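Local coordinates for probable csgAB operon transcriptional regulatory protein (Salmonella typhimurium, PDB 5XP0) that acts as the master regulator of adhesive curli fimbriae, being needed for transcription of the csgAB operon and promoting biofilm formation, at residues K38-I43 against H123-L128. Numbering follows the deposited sequence.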
ATOM      1  N   LYS B  38      -7.448   5.431  10.229  1.00 34.32           N
ATOM      2  CA  LYS B  38      -7.570   6.549  11.151  1.00 38.26           C
ATOM      3  C   LYS B  38      -8.998   7.033  11.202  1.00 36.73           C
ATOM      4  O   LYS B  38      -9.537   7.292  12.285  1.00 36.66           O
ATOM      5  CB  LYS B  38      -6.629   7.695  10.747  1.00 39.80           C
ATOM      6  CG  LYS B  38      -5.182   7.429  11.106  1.00 46.48           C
ATOM      7  CD  LYS B  38      -4.274   8.450  10.465  1.00 58.59           C
ATOM      8  CE  LYS B  38      -4.534   9.837  10.982  1.00 69.02           C
ATOM      9  NZ  LYS B  38      -3.636  10.817  10.313  1.00 76.99           N
ATOM     10  N   GLN B  39      -9.629   7.177  10.032  1.00 35.34           N
ATOM     11  CA  GLN B  39     -10.990   7.696   9.999  1.00 41.71           C
ATOM     12  C   GLN B  39     -11.983   6.679  10.529  1.00 37.80           C
ATOM     13  O   GLN B  39     -12.921   7.040  11.239  1.00 38.57           O
ATOM     14  CB  GLN B  39     -11.378   8.090   8.577  1.00 66.24           C
ATOM     15  CG  GLN B  39     -10.734   9.357   8.095  1.00 78.14           C
ATOM     16  CD  GLN B  39     -10.879   9.530   6.598  1.00 86.28           C
ATOM     17  OE1 GLN B  39     -11.601   8.775   5.943  1.00104.26           O
ATOM     18  NE2 GLN B  39     -10.204  10.529   6.051  1.00 76.67           N
ATOM     19  N   SER B  40     -11.781   5.400  10.232  1.00 36.27           N
ATOM     20  CA  SER B  40     -12.728   4.409  10.702  1.00 44.69           C
ATOM     21  C   SER B  40     -12.605   4.200  12.197  1.00 36.43           C
ATOM     22  O   SER B  40     -13.597   3.893  12.854  1.00 39.48           O
ATOM     23  CB  SER B  40     -12.494   3.069  10.000  1.00 33.25           C
ATOM     24  OG  SER B  40     -12.583   3.201   8.610  1.00 39.10           O
ATOM     25  N   LEU B  41     -11.397   4.307  12.735  1.00 33.59           N
ATOM     26  CA  LEU B  41     -11.169   4.068  14.149  1.00 33.50           C
ATOM     27  C   LEU B  41     -11.177   5.338  14.983  1.00 39.19           C
ATOM     28  O   LEU B  41     -11.174   5.232  16.204  1.00 45.55           O
ATOM     29  CB  LEU B  41      -9.812   3.385  14.368  1.00 32.75           C
ATOM     30  CG  LEU B  41      -9.699   2.013  13.667  1.00 48.03           C
ATOM     31  CD1 LEU B  41      -8.250   1.567  13.560  1.00 36.83           C
ATOM     32  CD2 LEU B  41     -10.525   0.973  14.399  1.00 57.29           C
ATOM     33  N   ALA B  42     -11.196   6.511  14.359  1.00 38.49           N
ATOM     34  CA  ALA B  42     -11.116   7.790  15.063  1.00 43.50           C
ATOM     35  C   ALA B  42      -9.840   7.861  15.902  1.00 39.31           C
ATOM     36  O   ALA B  42      -9.853   8.245  17.070  1.00 39.16           O
ATOM     37  CB  ALA B  42     -12.361   8.028  15.939  1.00 42.12           C
ATOM     38  N   ILE B  43      -8.714   7.530  15.280  1.00 35.79           N
ATOM     39  CA  ILE B  43      -7.446   7.486  15.987  1.00 44.55           C
ATOM     40  C   ILE B  43      -6.379   8.186  15.148  1.00 34.28           C
ATOM     41  O   ILE B  43      -6.508   8.334  13.937  1.00 34.50           O
ATOM     42  CB  ILE B  43      -7.067   6.016  16.265  1.00 41.21           C
ATOM     43  CG1 ILE B  43      -5.826   5.914  17.125  1.00 46.04           C
ATOM     44  CG2 ILE B  43      -6.827   5.300  14.963  1.00 40.41           C
ATOM     45  CD1 ILE B  43      -5.491   4.465  17.529  1.00 61.34           C
ATOM     46  N   HIS B 123     -12.862  -6.498   7.620  1.00 48.46           N
ATOM     47  CA  HIS B 123     -12.217  -7.496   8.477  1.00 56.04           C
ATOM     48  C   HIS B 123     -11.152  -6.835   9.364  1.00 43.38           C
ATOM     49  O   HIS B 123     -11.080  -7.057  10.584  1.00 36.72           O
ATOM     50  CB  HIS B 123     -11.577  -8.539   7.534  1.00 77.24           C
ATOM     51  CG  HIS B 123     -11.600  -9.964   8.001  1.00 98.10           C
ATOM     52  ND1 HIS B 123     -10.511 -10.582   8.576  1.00 98.94           N
ATOM     53  CD2 HIS B 123     -12.540 -10.930   7.854  1.00107.58           C
ATOM     54  CE1 HIS B 123     -10.800 -11.849   8.820  1.00106.17           C
ATOM     55  NE2 HIS B 123     -12.028 -12.084   8.398  1.00100.04           N
ATOM     56  N   VAL B 124     -10.283  -6.034   8.747  1.00 37.59           N
ATOM     57  CA  VAL B 124      -9.160  -5.484   9.488  1.00 29.29           C
ATOM     58  C   VAL B 124      -9.616  -4.369  10.428  1.00 38.33           C
ATOM     59  O   VAL B 124      -9.176  -4.315  11.586  1.00 35.34           O
ATOM     60  CB  VAL B 124      -8.057  -5.052   8.512  1.00 34.57           C
ATOM     61  CG1 VAL B 124      -6.921  -4.359   9.220  1.00 32.74           C
ATOM     62  CG2 VAL B 124      -7.536  -6.310   7.816  1.00 35.36           C
ATOM     63  N   VAL B 125     -10.508  -3.473   9.971  1.00 33.29           N
ATOM     64  CA  VAL B 125     -11.087  -2.466  10.879  1.00 29.14           C
ATOM     65  C   VAL B 125     -11.685  -3.142  12.096  1.00 33.58           C
ATOM     66  O   VAL B 125     -11.495  -2.709  13.243  1.00 31.96           O
ATOM     67  CB  VAL B 125     -12.158  -1.631  10.159  1.00 26.16           C
ATOM     68  CG1 VAL B 125     -13.036  -0.837  11.156  1.00 30.88           C
ATOM     69  CG2 VAL B 125     -11.495  -0.693   9.148  1.00 37.61           C
ATOM     70  N   SER B 126     -12.477  -4.178  11.856  1.00 37.72           N
ATOM     71  CA  SER B 126     -13.151  -4.850  12.966  1.00 43.25           C
ATOM     72  C   SER B 126     -12.143  -5.436  13.946  1.00 35.43           C
ATOM     73  O   SER B 126     -12.307  -5.333  15.161  1.00 34.33           O
ATOM     74  CB  SER B 126     -14.081  -5.925  12.424  1.00 57.08           C
ATOM     75  OG  SER B 126     -15.297  -5.340  11.993  1.00 63.41           O
ATOM     76  N   GLY B 127     -11.068  -6.017  13.443  1.00 44.09           N
ATOM     77  CA  GLY B 127     -10.047  -6.528  14.341  1.00 34.17           C
ATOM     78  C   GLY B 127      -9.413  -5.433  15.170  1.00 43.57           C
ATOM     79  O   GLY B 127      -9.200  -5.598  16.372  1.00 36.23           O
ATOM     80  N   LEU B 128      -9.100  -4.296  14.538  1.00 34.97           N
ATOM     81  CA  LEU B 128      -8.483  -3.192  15.261  1.00 29.35           C
ATOM     82  C   LEU B 128      -9.440  -2.564  16.265  1.00 30.21           C
ATOM     83  O   LEU B 128      -9.002  -2.096  17.322  1.00 38.43           O
ATOM     84  CB  LEU B 128      -7.963  -2.140  14.254  1.00 31.69           C
ATOM     85  CG  LEU B 128      -6.761  -2.651  13.449  1.00 52.10           C
ATOM     86  CD1 LEU B 128      -6.376  -1.688  12.317  1.00 47.27           C
ATOM     87  CD2 LEU B 128      -5.564  -2.875  14.351  1.00 80.36           C
TER
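Leu41 and Ser40 meet Val125 and Leu128 in an apolar helix-to-helix contact on one face of the CheY-like receiver domain, where the C-terminal turn of helix 28-41 lies beside helix 121-132. Helix 28-41 follows the first strand, 19-24, and helix 121-132 follows strand 111-114 at one edge of the five-stranded parallel sheet. The backbones come nearest at Ser40 and Val125, 7.1 Å from CA to CA, close enough for short side chains to bridge the gap. At this point the two methyls of Val125 straddle the approach of Ser40, whose CB lies 4.0 Å from Val125 CG2. The hydroxyl serves its own helix instead: with chi1 at -57°, OG sits beside the backbone N and hydrogen-bonds to the carbonyl oxygen of His36, one turn back. Leu41 reaches farther. Leu41 CD1 lies 3.8 Å from Leu128 CB. Leu41 CD2 reaches the same methylene and also comes to 4.0 Å from Val125 O. The fork of Leu41 thus closes on the base of Leu128, and the two leucines cross at about a right angle. Leu37, one turn before Leu41, extends the apolar seam to both Val125 and Leu128, while Leu128 also touches Phe115, in the loop after strand 111-114. Without a hydrogen bond or salt bridge between the segments, and with 183 Å² buried in total, the contact depends on van der Waals fit and exclusion of water from the leucines.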